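Local atomic coordinates of hemolysin activator protein CdiB (Acinetobacter baumannii ACICU, PDB entry 6WIL), a protein that probably secretes the CdiA toxin of contact-dependent growth inhibition across the outer membrane, as a two-partner secretion transporter of the Omp85 superfamily. Residues 328-342 / 355-369. Numbering follows the deposited sequence.
Sequences QHKTSVYGKLYHKES and HRKTSGWNLGVQHRQ
Thr-331 OG1 and His-367 ND1 share the shortest side-chain hydrogen bond between the two strands, 2.7 Å; either could donate. The hydroxyl meets the imidazole at its edge, near the ring plane. At the other side of the ring, His-367 NE2 donates, in the plane of its ring, to Gln-369 OE1 at 2.9 Å. Both ring nitrogens are engaged, which fixes the rotation of the imidazole. On the opposite face of the sheet, Gln-366 NE2 gives a weak bond to Ser-332 OG.

The backbones form an antiparallel ladder from Lys-330 with Arg-368 to Ser-342 with Arg-356. Each of the seven hydrogen-bonded pairs makes two N-H...O bonds. The strand axes run at 167°.

Tyr-334 and Tyr-338 lie across the glycines of the facing strand. Gly-364 CA sits 3.8 Å from the centroid of the Tyr-334 ring, a CH-pi contact over the face. Gly-360 CA does the same for Tyr-338 at 3.9 Å. In both tyrosines CG stands between the backbone N and the carbonyl carbon (chi1 64° and 70°), which lays the ring over the neighbouring strand. Each ring lies directly against the glycine backbone, and Gly-360 N stands 3.5 Å above the plane of the Tyr-338 ring. Tyr-334 OH and Asn-362 ND2 both hydrogen-bond to Asp-381 of strand 374-386. Lys-330 pairs with Glu-179 and Arg-356 with Asp-5, on the same face as the tyrosines.

On the other face, Leu-337 CD2 packs on Trp-361 CB at 3.6 Å. Val-333, Leu-337 and Leu-363 are on the surface there. Near the hairpin turn, the Glu-341 and Lys-357 chains run side by side, but OE2 and NZ stay beyond salt-bridge distance.

Polar and charged groups on the tyrosine face, and an apolar band at the middle of the other, flanked by polar residues, are consistent with a transmembrane barrel hairpin between lumen and lipid.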
loop_
_atom_site.group_PDB
_atom_site.type_symbol
_atom_site.label_atom_id
_atom_site.label_comp_id
_atom_site.label_asym_id
_atom_site.label_seq_id
_atom_site.Cartn_x
_atom_site.Cartn_y
_atom_site.Cartn_z
ATOM N N GLN A 328 -3.185 5.368 -13.208
ATOM C CA GLN A 328 -3.920 5.969 -12.102
ATOM C C GLN A 328 -4.385 4.963 -11.054
ATOM O O GLN A 328 -5.090 5.356 -10.115
ATOM C CB GLN A 328 -5.129 6.751 -12.627
ATOM C CG GLN A 328 -4.785 7.740 -13.722
ATOM C CD GLN A 328 -5.703 8.939 -13.733
ATOM O OE1 GLN A 328 -5.452 9.932 -13.050
ATOM N NE2 GLN A 328 -6.776 8.855 -14.510
ATOM N N HIS A 329 -4.020 3.687 -11.170
ATOM C CA HIS A 329 -4.474 2.734 -10.167
ATOM C C HIS A 329 -3.538 1.536 -10.116
ATOM O O HIS A 329 -2.820 1.237 -11.073
ATOM C CB HIS A 329 -5.916 2.284 -10.436
ATOM C CG HIS A 329 -6.026 1.074 -11.312
ATOM N ND1 HIS A 329 -5.962 1.141 -12.686
ATOM C CD2 HIS A 329 -6.217 -0.231 -11.007
ATOM C CE1 HIS A 329 -6.099 -0.074 -13.191
ATOM N NE2 HIS A 329 -6.257 -0.924 -12.192
ATOM N N LYS A 330 -3.569 0.850 -8.972
ATOM C CA LYS A 330 -2.815 -0.378 -8.758
ATOM C C LYS A 330 -3.616 -1.273 -7.824
ATOM O O LYS A 330 -3.999 -0.841 -6.735
ATOM C CB LYS A 330 -1.431 -0.077 -8.170
ATOM C CG LYS A 330 -0.531 -1.283 -8.005
ATOM C CD LYS A 330 0.910 -0.840 -7.778
ATOM C CE LYS A 330 1.774 -1.981 -7.273
ATOM N NZ LYS A 330 3.197 -1.574 -7.128
ATOM N N THR A 331 -3.873 -2.509 -8.256
ATOM C CA THR A 331 -4.690 -3.456 -7.511
ATOM C C THR A 331 -3.941 -4.772 -7.363
ATOM O O THR A 331 -3.332 -5.258 -8.321
ATOM C CB THR A 331 -6.039 -3.714 -8.211
ATOM O OG1 THR A 331 -6.739 -2.476 -8.388
ATOM C CG2 THR A 331 -6.902 -4.665 -7.388
ATOM N N SER A 332 -4.002 -5.357 -6.168
ATOM C CA SER A 332 -3.311 -6.613 -5.926
ATOM C C SER A 332 -4.100 -7.457 -4.935
ATOM O O SER A 332 -4.841 -6.934 -4.100
ATOM C CB SER A 332 -1.885 -6.370 -5.416
ATOM O OG SER A 332 -1.859 -5.336 -4.450
ATOM N N VAL A 333 -3.944 -8.772 -5.057
ATOM C CA VAL A 333 -4.478 -9.731 -4.098
ATOM C C VAL A 333 -3.306 -10.312 -3.322
ATOM O O VAL A 333 -2.195 -10.441 -3.849
ATOM C CB VAL A 333 -5.297 -10.847 -4.783
ATOM C CG1 VAL A 333 -6.537 -10.266 -5.438
ATOM C CG2 VAL A 333 -4.450 -11.584 -5.814
ATOM N N TYR A 334 -3.549 -10.658 -2.059
ATOM C CA TYR A 334 -2.477 -11.181 -1.226
ATOM C C TYR A 334 -2.985 -12.320 -0.357
ATOM O O TYR A 334 -4.190 -12.505 -0.169
ATOM C CB TYR A 334 -1.852 -10.089 -0.345
ATOM C CG TYR A 334 -2.785 -9.487 0.680
ATOM C CD1 TYR A 334 -3.572 -8.389 0.364
ATOM C CD2 TYR A 334 -2.865 -10.006 1.969
ATOM C CE1 TYR A 334 -4.421 -7.828 1.294
ATOM C CE2 TYR A 334 -3.719 -9.452 2.909
ATOM C CZ TYR A 334 -4.493 -8.361 2.564
ATOM O OH TYR A 334 -5.343 -7.794 3.484
ATOM N N GLY A 335 -2.031 -13.088 0.164
ATOM C CA GLY A 335 -2.299 -14.113 1.151
ATOM C C GLY A 335 -1.232 -14.119 2.228
ATOM O O GLY A 335 -0.044 -13.991 1.917
ATOM N N LYS A 336 -1.631 -14.249 3.494
ATOM C CA LYS A 336 -0.699 -14.286 4.613
ATOM C C LYS A 336 -0.800 -15.618 5.341
ATOM O O LYS A 336 -1.884 -16.195 5.453
ATOM C CB LYS A 336 -0.964 -13.159 5.619
ATOM C CG LYS A 336 -0.782 -11.753 5.093
ATOM C CD LYS A 336 -1.136 -10.739 6.169
ATOM C CE LYS A 336 -1.264 -9.337 5.596
ATOM N NZ LYS A 336 -2.337 -8.573 6.304
ATOM N N LEU A 337 0.337 -16.100 5.832
ATOM C CA LEU A 337 0.399 -17.201 6.782
ATOM C C LEU A 337 1.038 -16.680 8.060
ATOM O O LEU A 337 2.081 -16.022 8.004
ATOM C CB LEU A 337 1.205 -18.379 6.229
ATOM C CG LEU A 337 0.591 -19.159 5.070
ATOM C CD1 LEU A 337 1.372 -20.436 4.831
ATOM C CD2 LEU A 337 -0.868 -19.468 5.358
ATOM N N TYR A 338 0.415 -16.964 9.203
ATOM C CA TYR A 338 0.911 -16.455 10.475
ATOM C C TYR A 338 0.867 -17.544 11.536
ATOM O O TYR A 338 0.009 -18.430 11.508
ATOM C CB TYR A 338 0.110 -15.228 10.953
ATOM C CG TYR A 338 -1.308 -15.519 11.402
ATOM C CD1 TYR A 338 -1.581 -15.907 12.709
ATOM C CD2 TYR A 338 -2.375 -15.383 10.524
ATOM C CE1 TYR A 338 -2.872 -16.169 13.124
ATOM C CE2 TYR A 338 -3.672 -15.640 10.930
ATOM C CZ TYR A 338 -3.914 -16.033 12.230
ATOM O OH TYR A 338 -5.203 -16.289 12.636
ATOM N N HIS A 339 1.803 -17.454 12.481
ATOM C CA HIS A 339 1.832 -18.298 13.669
ATOM C C HIS A 339 2.176 -17.429 14.869
ATOM O O HIS A 339 3.128 -16.646 14.814
ATOM C CB HIS A 339 2.852 -19.436 13.533
ATOM C CG HIS A 339 3.076 -20.197 14.804
ATOM N ND1 HIS A 339 4.039 -19.842 15.723
ATOM C CD2 HIS A 339 2.457 -21.290 15.311
ATOM C CE1 HIS A 339 4.008 -20.685 16.740
ATOM N NE2 HIS A 339 3.056 -21.572 16.515
ATOM N N LYS A 340 1.401 -17.563 15.942
ATOM C CA LYS A 340 1.598 -16.804 17.169
ATOM C C LYS A 340 1.784 -17.749 18.345
ATOM O O LYS A 340 1.187 -18.830 18.389
ATOM C CB LYS A 340 0.415 -15.878 17.461
ATOM C CG LYS A 340 0.624 -14.433 17.065
ATOM C CD LYS A 340 -0.132 -13.488 17.996
ATOM C CE LYS A 340 0.538 -13.397 19.366
ATOM N NZ LYS A 340 -0.164 -12.450 20.278
ATOM N N GLU A 341 2.598 -17.326 19.304
ATOM C CA GLU A 341 2.817 -18.080 20.526
ATOM C C GLU A 341 3.039 -17.101 21.665
ATOM O O GLU A 341 3.776 -16.122 21.517
ATOM C CB GLU A 341 4.007 -19.032 20.390
ATOM C CG GLU A 341 4.150 -20.001 21.543
ATOM C CD GLU A 341 4.828 -21.291 21.125
ATOM O OE1 GLU A 341 4.796 -21.615 19.917
ATOM O OE2 GLU A 341 5.392 -21.978 22.004
ATOM N N SER A 342 2.388 -17.360 22.795
ATOM C CA SER A 342 2.404 -16.434 23.916
ATOM C C SER A 342 2.345 -17.213 25.219
ATOM O O SER A 342 1.591 -18.184 25.335
ATOM C CB SER A 342 1.230 -15.451 23.839
ATOM O OG SER A 342 1.110 -14.705 25.036
ATOM N N HIS A 355 -0.970 -19.914 28.245
ATOM C CA HIS A 355 -0.086 -20.332 27.164
ATOM C C HIS A 355 -0.915 -20.519 25.899
ATOM O O HIS A 355 -1.803 -21.377 25.855
ATOM C CB HIS A 355 0.638 -21.621 27.540
ATOM C CG HIS A 355 1.708 -22.020 26.572
ATOM N ND1 HIS A 355 1.430 -22.535 25.324
ATOM C CD2 HIS A 355 3.058 -21.990 26.674
ATOM C CE1 HIS A 355 2.562 -22.800 24.697
ATOM N NE2 HIS A 355 3.566 -22.478 25.494
ATOM N N ARG A 356 -0.635 -19.718 24.874
ATOM C CA ARG A 356 -1.469 -19.678 23.680
ATOM C C ARG A 356 -0.606 -19.803 22.435
ATOM O O ARG A 356 0.265 -18.964 22.192
ATOM C CB ARG A 356 -2.291 -18.386 23.636
ATOM C CG ARG A 356 -3.422 -18.362 24.649
ATOM C CD ARG A 356 -4.027 -16.977 24.814
ATOM N NE ARG A 356 -3.120 -16.048 25.484
ATOM C CZ ARG A 356 -3.520 -15.054 26.270
ATOM N NH1 ARG A 356 -2.630 -14.253 26.841
ATOM N NH2 ARG A 356 -4.813 -14.871 26.502
ATOM N N LYS A 357 -0.849 -20.853 21.655
ATOM C CA LYS A 357 -0.329 -20.977 20.300
ATOM C C LYS A 357 -1.492 -20.856 19.327
ATOM O O LYS A 357 -2.494 -21.566 19.465
ATOM C CB LYS A 357 0.388 -22.312 20.087
ATOM C CG LYS A 357 1.569 -22.575 21.003
ATOM C CD LYS A 357 2.294 -23.842 20.566
ATOM C CE LYS A 357 3.200 -24.388 21.657
ATOM N NZ LYS A 357 3.850 -25.662 21.241
ATOM N N THR A 358 -1.371 -19.952 18.358
ATOM C CA THR A 358 -2.379 -19.804 17.318
ATOM C C THR A 358 -1.703 -19.744 15.956
ATOM O O THR A 358 -0.519 -19.420 15.835
ATOM C CB THR A 358 -3.250 -18.548 17.517
ATOM O OG1 THR A 358 -2.484 -17.374 17.219
ATOM C CG2 THR A 358 -3.770 -18.462 18.951
ATOM N N SER A 359 -2.476 -20.067 14.923
ATOM C CA SER A 359 -1.991 -20.015 13.551
ATOM C C SER A 359 -3.188 -19.863 12.627
ATOM O O SER A 359 -4.323 -20.176 12.996
ATOM C CB SER A 359 -1.187 -21.265 13.187
ATOM O OG SER A 359 -2.054 -22.349 12.900
ATOM N N GLY A 360 -2.922 -19.384 11.420
ATOM C CA GLY A 360 -3.991 -19.206 10.459
ATOM C C GLY A 360 -3.497 -18.577 9.179
ATOM O O GLY A 360 -2.294 -18.521 8.917
ATOM N N TRP A 361 -4.444 -18.096 8.377
ATOM C CA TRP A 361 -4.122 -17.490 7.096
ATOM C C TRP A 361 -5.003 -16.273 6.859
ATOM O O TRP A 361 -6.102 -16.154 7.407
ATOM C CB TRP A 361 -4.274 -18.490 5.941
ATOM C CG TRP A 361 -5.540 -19.286 5.977
ATOM C CD1 TRP A 361 -5.722 -20.505 6.558
ATOM C CD2 TRP A 361 -6.801 -18.923 5.401
ATOM N NE1 TRP A 361 -7.018 -20.926 6.380
ATOM C CE2 TRP A 361 -7.701 -19.972 5.672
ATOM C CE3 TRP A 361 -7.255 -17.814 4.681
ATOM C CZ2 TRP A 361 -9.030 -19.944 5.253
ATOM C CZ3 TRP A 361 -8.575 -17.788 4.265
ATOM C CH2 TRP A 361 -9.447 -18.847 4.550
ATOM N N ASN A 362 -4.491 -15.359 6.044
ATOM C CA ASN A 362 -5.214 -14.170 5.617
ATOM C C ASN A 362 -5.327 -14.170 4.103
ATOM O O ASN A 362 -4.377 -14.529 3.401
ATOM C CB ASN A 362 -4.512 -12.879 6.066
ATOM C CG ASN A 362 -4.617 -12.641 7.555
ATOM O OD1 ASN A 362 -3.869 -13.222 8.342
ATOM N ND2 ASN A 362 -5.535 -11.769 7.950
ATOM N N LEU A 363 -6.494 -13.774 3.609
ATOM C CA LEU A 363 -6.709 -13.506 2.197
ATOM C C LEU A 363 -7.258 -12.096 2.070
ATOM O O LEU A 363 -8.132 -11.694 2.841
ATOM C CB LEU A 363 -7.677 -14.512 1.563
ATOM C CG LEU A 363 -7.090 -15.881 1.209
ATOM C CD1 LEU A 363 -8.161 -16.802 0.637
ATOM C CD2 LEU A 363 -5.932 -15.726 0.229
ATOM N N GLY A 364 -6.732 -11.340 1.115
ATOM C CA GLY A 364 -7.186 -9.969 0.986
ATOM C C GLY A 364 -6.873 -9.385 -0.371
ATOM O O GLY A 364 -6.237 -10.009 -1.223
ATOM N N VAL A 365 -7.338 -8.154 -0.551
ATOM C CA VAL A 365 -7.130 -7.386 -1.770
ATOM C C VAL A 365 -6.860 -5.946 -1.364
ATOM O O VAL A 365 -7.478 -5.427 -0.428
ATOM C CB VAL A 365 -8.344 -7.483 -2.720
ATOM C CG1 VAL A 365 -9.631 -7.169 -1.972
ATOM C CG2 VAL A 365 -8.178 -6.547 -3.915
ATOM N N GLN A 366 -5.914 -5.310 -2.043
ATOM C CA GLN A 366 -5.620 -3.910 -1.805
ATOM C C GLN A 366 -5.637 -3.162 -3.129
ATOM O O GLN A 366 -5.347 -3.723 -4.188
ATOM C CB GLN A 366 -4.274 -3.726 -1.086
ATOM C CG GLN A 366 -3.143 -4.570 -1.634
ATOM C CD GLN A 366 -1.887 -4.480 -0.784
ATOM O OE1 GLN A 366 -1.923 -4.001 0.351
ATOM N NE2 GLN A 366 -0.768 -4.943 -1.331
ATOM N N HIS A 367 -5.997 -1.887 -3.047
ATOM C CA HIS A 367 -6.175 -1.029 -4.203
ATOM C C HIS A 367 -5.616 0.343 -3.872
ATOM O O HIS A 367 -5.737 0.812 -2.737
ATOM C CB HIS A 367 -7.658 -0.918 -4.587
ATOM C CG HIS A 367 -7.919 -0.026 -5.760
ATOM N ND1 HIS A 367 -7.899 -0.483 -7.060
ATOM C CD2 HIS A 367 -8.210 1.295 -5.830
ATOM C CE1 HIS A 367 -8.165 0.518 -7.880
ATOM N NE2 HIS A 367 -8.353 1.609 -7.160
ATOM N N ARG A 368 -4.989 0.969 -4.859
ATOM C CA ARG A 368 -4.562 2.354 -4.761
ATOM C C ARG A 368 -5.054 3.079 -6.004
ATOM O O ARG A 368 -5.014 2.526 -7.106
ATOM C CB ARG A 368 -3.033 2.473 -4.621
ATOM C CG ARG A 368 -2.586 3.808 -4.043
ATOM C CD ARG A 368 -1.074 3.985 -4.046
ATOM N NE ARG A 368 -0.375 2.932 -3.316
ATOM C CZ ARG A 368 0.406 2.021 -3.888
ATOM N NH1 ARG A 368 0.594 2.039 -5.200
ATOM N NH2 ARG A 368 1.005 1.098 -3.146
ATOM N N GLN A 369 -5.543 4.303 -5.824
ATOM C CA GLN A 369 -6.154 5.056 -6.910
ATOM C C GLN A 369 -5.682 6.500 -6.856
ATOM O O GLN A 369 -5.622 7.102 -5.780
ATOM C CB GLN A 369 -7.688 5.003 -6.832
ATOM C CG GLN A 369 -8.407 5.771 -7.936
ATOM C CD GLN A 369 -8.681 4.922 -9.162
ATOM O OE1 GLN A 369 -9.051 3.752 -9.051
ATOM N NE2 GLN A 369 -8.504 5.510 -10.340
#